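L-amino acid deaminase (Proteus vulgaris, PDB 5I39) is a membrane-bound, FAD-dependent flavoenzyme that oxidatively deaminates L-amino acids to the corresponding 2-oxo acids. Local coordinates at the flavin-adenine dinucleotide site. Residues are numbered along the deposited sequence; one frame, centred on the assembly and turned at random.

The flavin-adenine dinucleotide site. Residues 43-44, 46-48, 67-68, 74-76, 79-80, 82, 210, 238-240, 242, 261, 348, 374-377. With FAD (flavin-adenine dinucleotide), chain B.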
loop_
_atom_site.group_PDB
_atom_site.type_symbol
_atom_site.label_atom_id
_atom_site.label_comp_id
_atom_site.label_asym_id
_atom_site.label_seq_id
_atom_site.Cartn_x
_atom_site.Cartn_y
_atom_site.Cartn_z
ATOM N N VAL A 43 2.684 -4.865 16.135
ATOM C CA VAL A 43 3.431 -5.963 15.529
ATOM C C VAL A 43 3.560 -5.686 14.033
ATOM O O VAL A 43 2.573 -5.768 13.293
ATOM C CB VAL A 43 2.724 -7.314 15.768
ATOM C CG1 VAL A 43 3.495 -8.456 15.119
ATOM C CG2 VAL A 43 2.553 -7.567 17.261
ATOM N N GLY A 44 4.777 -5.351 13.605
ATOM C CA GLY A 44 5.098 -5.138 12.191
ATOM C C GLY A 44 5.407 -3.688 11.853
ATOM O O GLY A 44 4.620 -2.787 12.166
ATOM N N GLY A 46 5.804 -2.495 8.633
ATOM C CA GLY A 46 5.425 -2.118 7.273
ATOM C C GLY A 46 4.597 -0.847 7.327
ATOM O O GLY A 46 4.461 -0.212 8.379
ATOM N N ILE A 47 4.010 -0.483 6.195
ATOM C CA ILE A 47 3.249 0.757 6.118
ATOM C C ILE A 47 2.069 0.768 7.092
ATOM O O ILE A 47 1.761 1.800 7.664
ATOM C CB ILE A 47 2.790 1.059 4.668
ATOM C CG1 ILE A 47 2.340 2.519 4.507
ATOM C CG2 ILE A 47 1.695 0.106 4.206
ATOM C CD1 ILE A 47 3.461 3.535 4.594
ATOM N N LEU A 48 1.408 -0.367 7.285
ATOM C CA LEU A 48 0.218 -0.366 8.125
ATOM C C LEU A 48 0.578 -0.177 9.595
ATOM O O LEU A 48 -0.050 0.630 10.285
ATOM C CB LEU A 48 -0.635 -1.607 7.874
ATOM C CG LEU A 48 -1.219 -1.680 6.451
ATOM C CD1 LEU A 48 -2.142 -2.879 6.326
ATOM C CD2 LEU A 48 -1.971 -0.421 6.039
ATOM N N GLU A 67 9.452 -5.505 15.079
ATOM C CA GLU A 67 9.607 -5.911 13.688
ATOM C C GLU A 67 10.620 -7.051 13.642
ATOM O O GLU A 67 11.759 -6.895 14.092
ATOM C CB GLU A 67 10.080 -4.712 12.853
ATOM C CG GLU A 67 10.622 -5.034 11.464
ATOM C CD GLU A 67 9.650 -5.810 10.604
ATOM O OE1 GLU A 67 8.554 -5.279 10.323
ATOM O OE2 GLU A 67 9.994 -6.946 10.202
ATOM N N LYS A 68 10.204 -8.191 13.100
ATOM C CA LYS A 68 11.024 -9.408 13.108
ATOM C C LYS A 68 12.264 -9.294 12.215
ATOM O O LYS A 68 13.276 -9.931 12.490
ATOM C CB LYS A 68 10.185 -10.640 12.723
ATOM C CG LYS A 68 9.702 -10.675 11.281
ATOM C CD LYS A 68 8.957 -11.960 10.955
ATOM C CE LYS A 68 8.376 -11.945 9.548
ATOM N NZ LYS A 68 9.381 -11.664 8.482
ATOM N N GLU A 74 9.387 -5.947 3.645
ATOM C CA GLU A 74 8.524 -6.880 2.922
ATOM C C GLU A 74 7.631 -6.116 1.929
ATOM O O GLU A 74 8.164 -5.388 1.089
ATOM C CB GLU A 74 7.784 -7.782 3.919
ATOM C CG GLU A 74 8.723 -8.590 4.818
ATOM C CD GLU A 74 9.506 -9.672 4.103
ATOM O OE1 GLU A 74 9.163 -10.020 2.958
ATOM O OE2 GLU A 74 10.461 -10.199 4.708
ATOM N N GLN A 75 6.305 -6.248 1.999
ATOM C CA GLN A 75 5.433 -5.693 0.945
ATOM C C GLN A 75 5.619 -4.194 0.741
ATOM O O GLN A 75 5.563 -3.696 -0.390
ATOM C CB GLN A 75 3.967 -5.943 1.271
ATOM C CG GLN A 75 3.564 -7.396 1.283
ATOM C CD GLN A 75 2.093 -7.540 1.585
ATOM O OE1 GLN A 75 1.261 -7.208 0.751
ATOM N NE2 GLN A 75 1.761 -8.022 2.781
ATOM N N SER A 76 5.857 -3.486 1.843
ATOM C CA SER A 76 5.892 -2.033 1.830
ATOM C C SER A 76 7.149 -1.411 1.211
ATOM O O SER A 76 7.289 -0.191 1.236
ATOM C CB SER A 76 5.663 -1.510 3.246
ATOM O OG SER A 76 4.396 -1.924 3.735
ATOM N N PHE A 79 6.212 -2.730 -3.836
ATOM C CA PHE A 79 4.955 -2.488 -4.530
ATOM C C PHE A 79 5.139 -1.830 -5.902
ATOM O O PHE A 79 6.200 -1.315 -6.221
ATOM C CB PHE A 79 4.024 -1.676 -3.623
ATOM C CG PHE A 79 4.620 -0.388 -3.138
ATOM C CD1 PHE A 79 4.654 0.716 -3.967
ATOM C CD2 PHE A 79 5.143 -0.273 -1.853
ATOM C CE1 PHE A 79 5.196 1.912 -3.542
ATOM C CE2 PHE A 79 5.686 0.927 -1.418
ATOM C CZ PHE A 79 5.702 2.021 -2.261
ATOM N N TYR A 80 4.076 -1.839 -6.697
ATOM C CA TYR A 80 4.083 -1.253 -8.041
ATOM C C TYR A 80 4.097 0.267 -7.974
ATOM O O TYR A 80 4.846 0.910 -8.706
ATOM C CB TYR A 80 2.879 -1.728 -8.850
ATOM C CG TYR A 80 2.719 -1.086 -10.215
ATOM C CD1 TYR A 80 3.796 -0.945 -11.091
ATOM C CD2 TYR A 80 1.472 -0.627 -10.638
ATOM C CE1 TYR A 80 3.633 -0.366 -12.343
ATOM C CE2 TYR A 80 1.299 -0.057 -11.892
ATOM C CZ TYR A 80 2.386 0.071 -12.741
ATOM O OH TYR A 80 2.241 0.624 -13.987
ATOM N N GLN A 82 1.003 2.632 -7.407
ATOM C CA GLN A 82 -0.132 3.476 -7.777
ATOM C C GLN A 82 -1.148 3.562 -6.643
ATOM O O GLN A 82 -1.424 2.575 -5.952
ATOM C CB GLN A 82 -0.786 2.998 -9.077
ATOM C CG GLN A 82 -1.454 1.634 -9.031
ATOM C CD GLN A 82 -1.931 1.182 -10.400
ATOM O OE1 GLN A 82 -2.133 2.001 -11.305
ATOM N NE2 GLN A 82 -2.126 -0.120 -10.562
ATOM N N ALA A 210 7.595 -10.612 17.535
ATOM C CA ALA A 210 6.561 -10.886 18.520
ATOM C C ALA A 210 6.185 -12.361 18.413
ATOM O O ALA A 210 5.845 -12.843 17.334
ATOM C CB ALA A 210 5.341 -10.015 18.276
ATOM N N ALA A 238 -0.204 -5.915 12.665
ATOM C CA ALA A 238 -0.010 -5.420 11.301
ATOM C C ALA A 238 1.151 -6.196 10.678
ATOM O O ALA A 238 2.111 -5.624 10.175
ATOM C CB ALA A 238 0.255 -3.917 11.310
ATOM N N GLY A 239 1.035 -7.518 10.715
ATOM C CA GLY A 239 2.114 -8.415 10.319
ATOM C C GLY A 239 2.179 -8.774 8.851
ATOM O O GLY A 239 2.884 -9.712 8.488
ATOM N N GLY A 240 1.462 -8.049 7.993
ATOM C CA GLY A 240 1.454 -8.372 6.568
ATOM C C GLY A 240 0.980 -9.792 6.345
ATOM O O GLY A 240 0.025 -10.243 6.986
ATOM N N TRP A 242 2.048 -12.497 7.361
ATOM C CA TRP A 242 2.189 -13.311 8.570
ATOM C C TRP A 242 1.071 -13.115 9.590
ATOM O O TRP A 242 1.060 -13.798 10.611
ATOM C CB TRP A 242 3.538 -13.036 9.248
ATOM C CG TRP A 242 4.686 -13.523 8.448
ATOM C CD1 TRP A 242 5.227 -14.782 8.468
ATOM C CD2 TRP A 242 5.429 -12.782 7.484
ATOM N NE1 TRP A 242 6.266 -14.865 7.582
ATOM C CE2 TRP A 242 6.416 -13.654 6.960
ATOM C CE3 TRP A 242 5.369 -11.468 7.014
ATOM C CZ2 TRP A 242 7.331 -13.251 5.983
ATOM C CZ3 TRP A 242 6.277 -11.068 6.040
ATOM C CH2 TRP A 242 7.246 -11.957 5.536
ATOM N N GLN A 261 3.100 -11.409 -7.144
ATOM C CA GLN A 261 3.152 -10.473 -8.261
ATOM C C GLN A 261 4.595 -10.059 -8.509
ATOM O O GLN A 261 5.353 -9.844 -7.560
ATOM C CB GLN A 261 2.274 -9.264 -7.937
ATOM C CG GLN A 261 2.099 -8.245 -9.046
ATOM C CD GLN A 261 0.915 -7.326 -8.776
ATOM O OE1 GLN A 261 -0.231 -7.759 -8.804
ATOM N NE2 GLN A 261 1.184 -6.065 -8.491
HETATM N N MSE A 348 1.678 -11.228 -1.294
HETATM C CA MSE A 348 0.525 -10.612 -0.624
HETATM C C MSE A 348 -0.303 -11.681 0.028
HETATM O O MSE A 348 -0.106 -12.873 -0.203
HETATM C CB MSE A 348 -0.370 -9.882 -1.632
HETATM C CG MSE A 348 0.354 -8.730 -2.303
HETATM SE SE MSE A 348 -0.771 -7.728 -3.562
HETATM C CE MSE A 348 0.195 -8.486 -5.091
ATOM N N GLY A 374 -4.431 -5.846 -0.598
ATOM C CA GLY A 374 -3.631 -5.664 -1.806
ATOM C C GLY A 374 -3.420 -4.207 -2.186
ATOM O O GLY A 374 -2.819 -3.932 -3.217
ATOM N N TRP A 375 -3.894 -3.281 -1.348
ATOM C CA TRP A 375 -3.842 -1.846 -1.624
ATOM C C TRP A 375 -3.438 -1.054 -0.374
ATOM O O TRP A 375 -3.854 0.091 -0.190
ATOM C CB TRP A 375 -5.204 -1.370 -2.131
ATOM C CG TRP A 375 -5.560 -1.887 -3.478
ATOM C CD1 TRP A 375 -6.463 -2.864 -3.772
ATOM C CD2 TRP A 375 -5.028 -1.443 -4.726
ATOM N NE1 TRP A 375 -6.525 -3.057 -5.129
ATOM C CE2 TRP A 375 -5.647 -2.203 -5.737
ATOM C CE3 TRP A 375 -4.078 -0.480 -5.086
ATOM C CZ2 TRP A 375 -5.357 -2.023 -7.095
ATOM C CZ3 TRP A 375 -3.785 -0.302 -6.435
ATOM C CH2 TRP A 375 -4.419 -1.073 -7.420
ATOM N N GLY A 376 -2.606 -1.655 0.469
ATOM C CA GLY A 376 -2.262 -1.067 1.755
ATOM C C GLY A 376 -1.519 0.247 1.673
ATOM O O GLY A 376 -1.677 1.084 2.548
HETATM N N MSE A 377 -0.706 0.453 0.644
HETATM C CA MSE A 377 -0.017 1.737 0.520
HETATM C C MSE A 377 -1.044 2.841 0.378
HETATM O O MSE A 377 -1.020 3.825 1.126
HETATM C CB MSE A 377 0.967 1.773 -0.646
HETATM C CG MSE A 377 2.165 0.841 -0.490
HETATM SE SE MSE A 377 3.288 1.261 1.067
HETATM C CE MSE A 377 3.737 3.123 0.627
HETATM P PA FAD B . 4.344 -5.484 5.198
HETATM O O1A FAD B . 4.703 -6.844 4.588
HETATM O O2A FAD B . 4.975 -4.299 4.493
HETATM O O5B FAD B . 4.807 -5.378 6.716
HETATM C C5B FAD B . 4.465 -6.344 7.699
HETATM C C4B FAD B . 5.674 -6.444 8.610
HETATM O O4B FAD B . 5.339 -7.284 9.733
HETATM C C3B FAD B . 6.868 -7.093 7.908
HETATM O O3B FAD B . 7.960 -6.176 7.866
HETATM C C2B FAD B . 7.125 -8.344 8.763
HETATM O O2B FAD B . 8.516 -8.705 8.848
HETATM C C1B FAD B . 6.520 -7.962 10.102
HETATM N N9A FAD B . 6.109 -9.080 10.957
HETATM C C8A FAD B . 5.344 -10.098 10.617
HETATM N N7A FAD B . 5.108 -10.921 11.660
HETATM C C5A FAD B . 5.766 -10.379 12.676
HETATM C C6A FAD B . 5.968 -10.719 14.081
HETATM N N6A FAD B . 5.407 -11.829 14.602
HETATM N N1A FAD B . 6.717 -9.899 14.844
HETATM C C2A FAD B . 7.261 -8.780 14.347
HETATM N N3A FAD B . 7.143 -8.411 13.066
HETATM C C4A FAD B . 6.416 -9.165 12.231
HETATM N N1 FAD B . -0.577 -1.245 -2.811
HETATM C C2 FAD B . -0.925 -0.085 -3.378
HETATM O O2 FAD B . -1.623 0.701 -2.713
HETATM N N3 FAD B . -0.533 0.221 -4.639
HETATM C C4 FAD B . 0.190 -0.589 -5.420
HETATM O O4 FAD B . 0.532 -0.246 -6.543
HETATM C C4X FAD B . 0.596 -1.894 -4.883
HETATM N N5 FAD B . 1.284 -2.820 -5.604
HETATM C C5X FAD B . 1.775 -3.908 -4.999
HETATM C C6 FAD B . 2.665 -4.762 -5.654
HETATM C C7 FAD B . 3.232 -5.863 -5.020
HETATM C C7M FAD B . 4.233 -6.739 -5.739
HETATM C C8 FAD B . 2.876 -6.158 -3.624
HETATM C C8M FAD B . 3.488 -7.318 -2.876
HETATM C C9 FAD B . 1.969 -5.318 -2.975
HETATM C C9A FAD B . 1.404 -4.215 -3.605
HETATM N N10 FAD B . 0.494 -3.376 -2.951
HETATM C C10 FAD B . 0.153 -2.142 -3.499
HETATM C "C1'" FAD B . 0.028 -3.672 -1.612
HETATM C "C2'" FAD B . 0.833 -3.042 -0.531
HETATM O "O2'" FAD B . 2.213 -3.139 -0.868
HETATM C "C3'" FAD B . 0.513 -3.789 0.760
HETATM O "O3'" FAD B . -0.921 -3.892 0.967
HETATM C "C4'" FAD B . 1.100 -3.132 1.988
HETATM O "O4'" FAD B . 2.501 -2.870 1.787
HETATM C "C5'" FAD B . 0.914 -4.041 3.189
HETATM O "O5'" FAD B . 1.540 -3.386 4.293
HETATM P P FAD B . 1.730 -4.206 5.677
HETATM O O1P FAD B . 2.346 -3.254 6.658
HETATM O O2P FAD B . 0.441 -4.924 6.017
HETATM O O3P FAD B . 2.737 -5.409 5.255
HETATM O O HOH W 1 3.042 -3.186 9.214
HETATM O O HOH W 2 -0.675 -6.053 8.099
HETATM O O HOH W 3 7.684 -4.423 5.527
#
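The adenine of FAD lies between two aliphatic side chains: Val43 CG1, anti to its backbone N (chi1 179°), sits over the six-membered ring on one face, and Lys68 CB lies over the other. Lys68 continues along that face, with CD above the imidazole ring, then bends at its end to bring NZ to the ribose O2B. Trp242 meets the imidazole ring edge-to-face, and its own face is capped centrally by Lys68 CE. At the adenine's outer edge, Ala210 N donates to N1A and Ala210 O accepts from the amino group FAD N6A at 2.9 Å, a backbone pair that reads the base.

On the isoalloxazine, the backbone-proximal part of Phe79 covers one face: CB stands 3.4 Å from the centroid of the central FAD ring and CA lies over the benzenoid ring. The phenyl turns away and packs a face on Met377 CG. Across the flavin, Trp375 approaches the pyrimidine ring edge-to-face, with CE3 3.6 Å from FAD C2; selenomethionine Met348, on the same side, lays SE and CE over the benzenoid face, SE 3.7 Å from FAD C9, with CG against the C8M methyl. Gln82 secures the pyrimidine edge through its backbone, N to O4 and O from FAD N3, the latter bond 2.8 Å long and in the carbonyl plane.

Glu67 is the bidentate ribose clamp. Its OE2 takes FAD O2B through the syn lone pair at 2.7 Å, whereas O3B reaches OE1 from above the carboxylate plane. Ser76 grips FAD O2A, on the adenosine-side phosphate, with both N and OG, the hydroxyl at 2.6 Å; Ile47 N donates to that OG and helps fix its rotation. Leu48 N, near the start of helix 47-58, donates a 3.1 Å hydrogen bond to FAD O1P on the flavin-side phosphate, and the helix dipole may help offset phosphate charge. Gly376 N, opening helix 376-392, holds ribityl O3'.

Gly44 and Gly46 belong to the Rossmann GxGxxG loop. This almost fully buried site holds FAD as redox cofactor for amino-acid oxidation.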